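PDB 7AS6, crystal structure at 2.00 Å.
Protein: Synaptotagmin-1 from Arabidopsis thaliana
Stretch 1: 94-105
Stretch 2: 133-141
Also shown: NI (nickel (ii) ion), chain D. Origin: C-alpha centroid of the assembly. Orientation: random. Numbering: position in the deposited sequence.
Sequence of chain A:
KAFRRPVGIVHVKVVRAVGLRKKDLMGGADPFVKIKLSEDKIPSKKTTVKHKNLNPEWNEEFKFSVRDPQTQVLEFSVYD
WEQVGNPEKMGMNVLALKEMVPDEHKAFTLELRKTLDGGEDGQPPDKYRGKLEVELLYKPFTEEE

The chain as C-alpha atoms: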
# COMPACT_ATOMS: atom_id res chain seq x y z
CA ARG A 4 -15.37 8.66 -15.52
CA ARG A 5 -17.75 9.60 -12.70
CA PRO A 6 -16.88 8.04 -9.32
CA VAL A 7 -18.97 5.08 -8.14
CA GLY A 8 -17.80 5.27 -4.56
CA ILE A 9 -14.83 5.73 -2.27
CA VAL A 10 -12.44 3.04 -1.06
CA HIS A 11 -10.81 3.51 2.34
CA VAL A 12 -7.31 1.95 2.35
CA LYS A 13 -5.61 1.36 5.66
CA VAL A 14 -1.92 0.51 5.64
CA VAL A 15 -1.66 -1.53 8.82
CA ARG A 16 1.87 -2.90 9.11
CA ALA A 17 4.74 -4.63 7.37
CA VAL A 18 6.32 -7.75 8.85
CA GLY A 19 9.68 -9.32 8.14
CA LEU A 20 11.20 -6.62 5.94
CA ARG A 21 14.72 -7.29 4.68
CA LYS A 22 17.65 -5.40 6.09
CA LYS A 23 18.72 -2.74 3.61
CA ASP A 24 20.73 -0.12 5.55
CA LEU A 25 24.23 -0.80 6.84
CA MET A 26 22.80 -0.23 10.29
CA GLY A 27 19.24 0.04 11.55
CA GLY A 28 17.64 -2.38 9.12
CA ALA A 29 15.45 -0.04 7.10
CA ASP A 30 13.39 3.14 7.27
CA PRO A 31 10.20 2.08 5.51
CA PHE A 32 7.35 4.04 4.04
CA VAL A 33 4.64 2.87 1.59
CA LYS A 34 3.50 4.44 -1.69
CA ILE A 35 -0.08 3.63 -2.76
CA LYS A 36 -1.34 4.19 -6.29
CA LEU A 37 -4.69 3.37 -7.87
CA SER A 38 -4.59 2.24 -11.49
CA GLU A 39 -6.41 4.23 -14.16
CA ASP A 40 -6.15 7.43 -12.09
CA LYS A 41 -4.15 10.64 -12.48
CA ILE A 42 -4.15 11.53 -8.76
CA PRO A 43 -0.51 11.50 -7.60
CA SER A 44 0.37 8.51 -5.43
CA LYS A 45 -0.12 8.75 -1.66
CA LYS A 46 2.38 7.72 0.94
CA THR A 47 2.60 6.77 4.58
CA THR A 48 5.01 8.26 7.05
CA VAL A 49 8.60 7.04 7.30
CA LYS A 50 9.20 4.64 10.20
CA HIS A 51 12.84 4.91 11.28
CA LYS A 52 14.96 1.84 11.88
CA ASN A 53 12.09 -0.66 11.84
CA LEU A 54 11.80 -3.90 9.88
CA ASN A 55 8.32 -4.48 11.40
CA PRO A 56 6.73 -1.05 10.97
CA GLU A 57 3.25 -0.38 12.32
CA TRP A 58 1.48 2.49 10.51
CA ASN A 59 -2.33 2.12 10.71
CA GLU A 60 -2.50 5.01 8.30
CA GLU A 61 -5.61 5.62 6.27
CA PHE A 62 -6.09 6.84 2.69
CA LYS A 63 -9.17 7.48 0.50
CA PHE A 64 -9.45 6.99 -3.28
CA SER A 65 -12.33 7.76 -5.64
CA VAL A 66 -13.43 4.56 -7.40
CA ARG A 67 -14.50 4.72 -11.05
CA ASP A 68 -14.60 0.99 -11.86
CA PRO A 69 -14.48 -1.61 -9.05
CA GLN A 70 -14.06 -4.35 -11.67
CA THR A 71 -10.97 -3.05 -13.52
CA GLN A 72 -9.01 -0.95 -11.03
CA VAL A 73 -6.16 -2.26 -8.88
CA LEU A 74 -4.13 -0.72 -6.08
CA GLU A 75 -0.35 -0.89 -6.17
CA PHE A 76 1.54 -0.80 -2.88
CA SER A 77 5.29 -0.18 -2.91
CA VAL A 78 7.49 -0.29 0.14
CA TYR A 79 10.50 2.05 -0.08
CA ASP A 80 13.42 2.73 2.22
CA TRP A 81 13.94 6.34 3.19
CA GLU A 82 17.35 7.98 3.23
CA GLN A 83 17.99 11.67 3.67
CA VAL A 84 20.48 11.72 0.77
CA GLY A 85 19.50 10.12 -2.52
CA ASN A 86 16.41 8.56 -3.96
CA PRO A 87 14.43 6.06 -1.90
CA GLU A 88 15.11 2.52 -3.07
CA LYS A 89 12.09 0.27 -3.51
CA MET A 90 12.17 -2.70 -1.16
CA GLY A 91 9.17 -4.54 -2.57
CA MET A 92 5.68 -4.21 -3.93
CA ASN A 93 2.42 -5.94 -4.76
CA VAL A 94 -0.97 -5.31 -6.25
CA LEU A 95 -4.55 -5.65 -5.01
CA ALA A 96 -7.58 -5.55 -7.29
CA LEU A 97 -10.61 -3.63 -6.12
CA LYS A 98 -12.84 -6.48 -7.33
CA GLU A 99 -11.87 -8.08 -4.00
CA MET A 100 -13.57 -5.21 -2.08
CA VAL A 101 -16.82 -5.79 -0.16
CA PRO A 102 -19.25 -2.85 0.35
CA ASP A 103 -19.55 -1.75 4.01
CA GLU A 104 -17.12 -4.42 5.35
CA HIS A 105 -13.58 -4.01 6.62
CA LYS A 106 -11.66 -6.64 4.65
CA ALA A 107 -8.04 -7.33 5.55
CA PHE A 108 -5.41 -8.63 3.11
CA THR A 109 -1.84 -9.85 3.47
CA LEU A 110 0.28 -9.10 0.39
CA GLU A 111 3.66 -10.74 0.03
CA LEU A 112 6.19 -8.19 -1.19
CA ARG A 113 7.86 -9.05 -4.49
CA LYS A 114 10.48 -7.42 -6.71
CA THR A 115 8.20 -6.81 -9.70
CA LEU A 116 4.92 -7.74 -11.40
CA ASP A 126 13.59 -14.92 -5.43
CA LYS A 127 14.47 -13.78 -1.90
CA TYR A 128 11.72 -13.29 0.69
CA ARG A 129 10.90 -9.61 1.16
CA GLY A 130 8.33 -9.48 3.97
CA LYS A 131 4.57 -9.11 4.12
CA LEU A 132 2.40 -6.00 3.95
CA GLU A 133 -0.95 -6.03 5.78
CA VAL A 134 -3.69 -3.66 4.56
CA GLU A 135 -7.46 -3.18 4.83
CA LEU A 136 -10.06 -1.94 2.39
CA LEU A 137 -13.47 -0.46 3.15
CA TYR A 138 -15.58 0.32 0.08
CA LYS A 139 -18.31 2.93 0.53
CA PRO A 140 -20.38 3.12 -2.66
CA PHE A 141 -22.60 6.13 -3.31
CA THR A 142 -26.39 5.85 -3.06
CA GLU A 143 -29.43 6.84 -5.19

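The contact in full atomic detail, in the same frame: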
# COMPACT_ATOMS: atom_id res chain seq x y z
N VAL A 94 0.21 -5.90 -5.66
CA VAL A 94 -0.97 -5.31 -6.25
C VAL A 94 -2.20 -5.89 -5.56
O VAL A 94 -2.12 -6.93 -4.90
CB VAL A 94 -0.98 -5.56 -7.77
CG1 VAL A 94 -1.70 -6.83 -8.11
CG2 VAL A 94 -1.54 -4.38 -8.52
N LEU A 95 -3.32 -5.19 -5.67
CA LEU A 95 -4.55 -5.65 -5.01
C LEU A 95 -5.74 -5.09 -5.78
O LEU A 95 -5.99 -3.88 -5.74
CB LEU A 95 -4.60 -5.22 -3.55
CG LEU A 95 -5.92 -5.54 -2.84
CD1 LEU A 95 -6.24 -7.02 -2.95
CD2 LEU A 95 -5.89 -5.11 -1.37
N ALA A 96 -6.47 -5.97 -6.45
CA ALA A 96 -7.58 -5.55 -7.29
C ALA A 96 -8.75 -5.11 -6.42
O ALA A 96 -9.01 -5.70 -5.37
CB ALA A 96 -8.03 -6.68 -8.21
N LEU A 97 -9.44 -4.07 -6.85
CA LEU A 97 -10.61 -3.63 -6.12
C LEU A 97 -11.78 -4.60 -6.25
O LEU A 97 -12.69 -4.56 -5.42
CB LEU A 97 -11.03 -2.23 -6.57
CG LEU A 97 -10.01 -1.11 -6.32
CD1 LEU A 97 -10.67 0.26 -6.49
CD2 LEU A 97 -9.40 -1.25 -4.94
N LYS A 98 -11.77 -5.50 -7.24
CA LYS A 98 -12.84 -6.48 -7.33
C LYS A 98 -12.84 -7.46 -6.15
O LYS A 98 -13.74 -8.30 -6.07
CB LYS A 98 -12.77 -7.26 -8.65
CG LYS A 98 -11.63 -8.28 -8.76
CD LYS A 98 -11.52 -8.82 -10.19
CE LYS A 98 -10.31 -9.72 -10.38
NZ LYS A 98 -9.81 -9.70 -11.79
N GLU A 99 -11.87 -7.35 -5.25
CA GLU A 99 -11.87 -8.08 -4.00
C GLU A 99 -12.53 -7.29 -2.86
O GLU A 99 -12.71 -7.86 -1.78
CB GLU A 99 -10.44 -8.44 -3.60
CG GLU A 99 -9.80 -9.54 -4.45
CD GLU A 99 -10.51 -10.88 -4.29
OE1 GLU A 99 -10.84 -11.50 -5.32
OE2 GLU A 99 -10.73 -11.31 -3.13
N MET A 100 -12.86 -6.02 -3.07
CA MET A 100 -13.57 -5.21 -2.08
C MET A 100 -14.92 -5.84 -1.74
O MET A 100 -15.48 -6.61 -2.52
CB MET A 100 -13.83 -3.79 -2.59
CG MET A 100 -12.62 -2.90 -2.84
SD MET A 100 -13.19 -1.26 -3.40
CE MET A 100 -14.19 -1.71 -4.82
N VAL A 101 -15.45 -5.46 -0.58
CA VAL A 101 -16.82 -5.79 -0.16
C VAL A 101 -17.48 -4.52 0.38
O VAL A 101 -16.92 -3.89 1.29
CB VAL A 101 -16.84 -6.90 0.91
CG1 VAL A 101 -18.29 -7.28 1.26
CG2 VAL A 101 -16.08 -8.13 0.44
N PRO A 102 -18.65 -4.12 -0.12
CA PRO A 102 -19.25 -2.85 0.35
C PRO A 102 -19.59 -2.92 1.84
O PRO A 102 -20.17 -3.91 2.30
CB PRO A 102 -20.50 -2.70 -0.52
CG PRO A 102 -20.84 -4.12 -0.94
CD PRO A 102 -19.50 -4.79 -1.12
N ASP A 103 -19.19 -1.89 2.59
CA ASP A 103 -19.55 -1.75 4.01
C ASP A 103 -18.98 -2.88 4.88
O ASP A 103 -19.61 -3.27 5.87
CB ASP A 103 -21.07 -1.68 4.18
CG ASP A 103 -21.69 -0.44 3.56
OD1 ASP A 103 -21.02 0.62 3.54
OD2 ASP A 103 -22.84 -0.53 3.08
N GLU A 104 -17.82 -3.43 4.53
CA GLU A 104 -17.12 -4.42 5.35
C GLU A 104 -15.64 -4.05 5.37
O GLU A 104 -15.06 -3.81 4.31
CB GLU A 104 -17.26 -5.85 4.81
CG GLU A 104 -18.47 -6.72 5.27
CD GLU A 104 -18.29 -8.21 4.85
OE1 GLU A 104 -17.17 -8.57 4.43
OE2 GLU A 104 -19.26 -9.01 4.94
N HIS A 105 -15.03 -4.03 6.55
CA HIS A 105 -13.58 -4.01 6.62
C HIS A 105 -13.05 -5.37 6.19
O HIS A 105 -13.39 -6.39 6.79
CB HIS A 105 -13.11 -3.68 8.03
CG HIS A 105 -13.73 -2.45 8.59
ND1 HIS A 105 -13.17 -1.20 8.45
CD2 HIS A 105 -14.88 -2.27 9.28
CE1 HIS A 105 -13.95 -0.30 9.03
NE2 HIS A 105 -14.99 -0.92 9.54
N GLU A 133 0.44 -5.80 5.37
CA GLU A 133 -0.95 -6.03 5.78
C GLU A 133 -1.75 -4.74 5.62
O GLU A 133 -1.34 -3.69 6.12
CB GLU A 133 -1.04 -6.54 7.21
CG GLU A 133 -0.23 -7.82 7.40
CD GLU A 133 -0.49 -8.53 8.71
OE1 GLU A 133 -1.23 -7.98 9.55
OE2 GLU A 133 0.04 -9.65 8.90
N VAL A 134 -2.86 -4.82 4.88
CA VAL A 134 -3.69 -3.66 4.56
C VAL A 134 -5.16 -4.03 4.76
O VAL A 134 -5.52 -5.20 4.91
CB VAL A 134 -3.46 -3.17 3.12
CG1 VAL A 134 -1.97 -3.01 2.80
CG2 VAL A 134 -4.10 -4.12 2.14
N GLU A 135 -6.01 -3.00 4.76
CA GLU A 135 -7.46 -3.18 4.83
C GLU A 135 -8.13 -2.28 3.81
O GLU A 135 -7.64 -1.19 3.52
CB GLU A 135 -8.06 -2.81 6.18
CG GLU A 135 -7.75 -3.72 7.34
CD GLU A 135 -8.41 -3.20 8.60
OE1 GLU A 135 -9.40 -2.43 8.47
OE2 GLU A 135 -7.91 -3.52 9.71
N LEU A 136 -9.26 -2.73 3.30
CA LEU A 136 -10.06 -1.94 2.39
C LEU A 136 -11.47 -1.85 2.93
O LEU A 136 -12.01 -2.84 3.43
CB LEU A 136 -10.08 -2.54 0.99
CG LEU A 136 -8.77 -2.85 0.28
CD1 LEU A 136 -9.06 -3.34 -1.12
CD2 LEU A 136 -7.85 -1.63 0.25
N LEU A 137 -12.06 -0.66 2.85
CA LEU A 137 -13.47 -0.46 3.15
C LEU A 137 -14.07 0.31 1.98
O LEU A 137 -13.72 1.47 1.76
CB LEU A 137 -13.68 0.28 4.47
CG LEU A 137 -15.14 0.67 4.74
CD1 LEU A 137 -16.02 -0.57 4.84
CD2 LEU A 137 -15.26 1.53 5.98
N TYR A 138 -14.98 -0.32 1.24
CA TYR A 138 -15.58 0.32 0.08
C TYR A 138 -16.92 0.92 0.47
O TYR A 138 -17.82 0.22 0.94
CB TYR A 138 -15.75 -0.68 -1.06
CG TYR A 138 -16.38 -0.05 -2.28
CD1 TYR A 138 -15.85 1.11 -2.82
CD2 TYR A 138 -17.51 -0.61 -2.88
CE1 TYR A 138 -16.42 1.70 -3.93
CE2 TYR A 138 -18.09 -0.02 -3.99
CZ TYR A 138 -17.54 1.14 -4.51
OH TYR A 138 -18.08 1.74 -5.62
N LYS A 139 -17.05 2.24 0.30
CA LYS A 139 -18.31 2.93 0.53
C LYS A 139 -18.85 3.39 -0.81
O LYS A 139 -18.39 4.42 -1.34
CB LYS A 139 -18.12 4.11 1.49
CG LYS A 139 -17.63 3.69 2.86
CD LYS A 139 -18.59 2.71 3.53
CE LYS A 139 -19.53 3.42 4.49
NZ LYS A 139 -20.38 2.46 5.26
N PRO A 140 -19.77 2.66 -1.42
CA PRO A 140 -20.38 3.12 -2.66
C PRO A 140 -21.39 4.22 -2.39
O PRO A 140 -21.92 4.35 -1.29
CB PRO A 140 -21.08 1.86 -3.19
CG PRO A 140 -21.43 1.10 -1.94
CD PRO A 140 -20.31 1.36 -0.97
N PHE A 141 -21.62 5.05 -3.41
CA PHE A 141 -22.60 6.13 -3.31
C PHE A 141 -24.00 5.59 -3.55
O PHE A 141 -24.18 4.56 -4.20
CB PHE A 141 -22.30 7.23 -4.32
CG PHE A 141 -20.91 7.81 -4.20
CD1 PHE A 141 -20.34 8.04 -2.96
CD2 PHE A 141 -20.19 8.14 -5.33
CE1 PHE A 141 -19.07 8.57 -2.86
CE2 PHE A 141 -18.93 8.68 -5.24
CZ PHE A 141 -18.37 8.90 -4.00
NI NI D . -16.84 0.24 10.73
O HOH W 1 -14.40 -3.53 1.47

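A strand can be covered by a chain that never pairs with it in a regular ladder, provided that apolar side chains fill the space and a few polar contacts fix the turns. The contact between residues 94-105 and 133-141 of this synaptotagmin illustrates the principle. The second stretch is almost entirely strand; the first begins as a strand, passes through a short 3-10 segment and then continues through the turn that starts at Val101, and together they bury 711 Å².

At the start the backbones stand well apart, with the CA atoms of Leu95 and Val134 9.8 Å from each other, and side chains bridge the gap. Leu95 points toward the second stretch, placing its CD2 3.6 Å from CD1 of Leu136 and 4.1 Å from CG2 of Val134, while Ala96 points away. Leu97 opens the 3-10 segment; its CB lies sideways, yet its CD2 comes within 4.4 Å of Leu136 CD1. The same leucine methyl also receives Met100, whose CG lies 4.0 Å away, so Leu136 becomes the shared apolar partner of three residues.

The 3-10 segment is followed by Met100, whose N donates to Leu97 O at 2.8 Å. Its flexible thioether suits an aromatic neighbour: CE sits over one face of the Tyr138 ring, 3.8 Å from the centroid, in a CH-pi contact, and SD lies oblique to the ring, 4.2 Å from its centroid, and packs 3.5 Å from Tyr138 CB. The polarised methyl group can thus meet the electron-rich ring face.

From Val101 to Glu104 the chain makes a type II turn, closed by a weak bond from Glu104 N to Val101 O at 3.4 Å. A water lies 2.6 Å from Val101 O and 2.9 Å from Glu104 O, both of which it could serve as donor, and it accepts from Tyr138 N at 3.3 Å, linking the turn to the strand where Val101 O and Tyr138 N stand 4.1 Å apart, too far for a direct bond. Pro102 has no amide proton to offer, but its CA makes a CA-H...O contact of 3.4 Å with Tyr138 O, and its CB packs 4.1 Å from CD of Pro140. The same carbonyl accepts a nearly straight hydrogen bond from Asp103 N at 3.0 Å.

Although the CB of Asp103 points away, its carboxylate comes back: OD1 meets Lys139 NZ at 2.6 Å in a salt bridge that joins charge attraction to a hydrogen bond. Beyond it, Leu137 CD1 packs 3.4 Å from Glu104 N. Finally, His105 brings its CE1 to 3.8 Å from Leu137 CD2, while its NE2 binds the nickel ion at 2.5 Å.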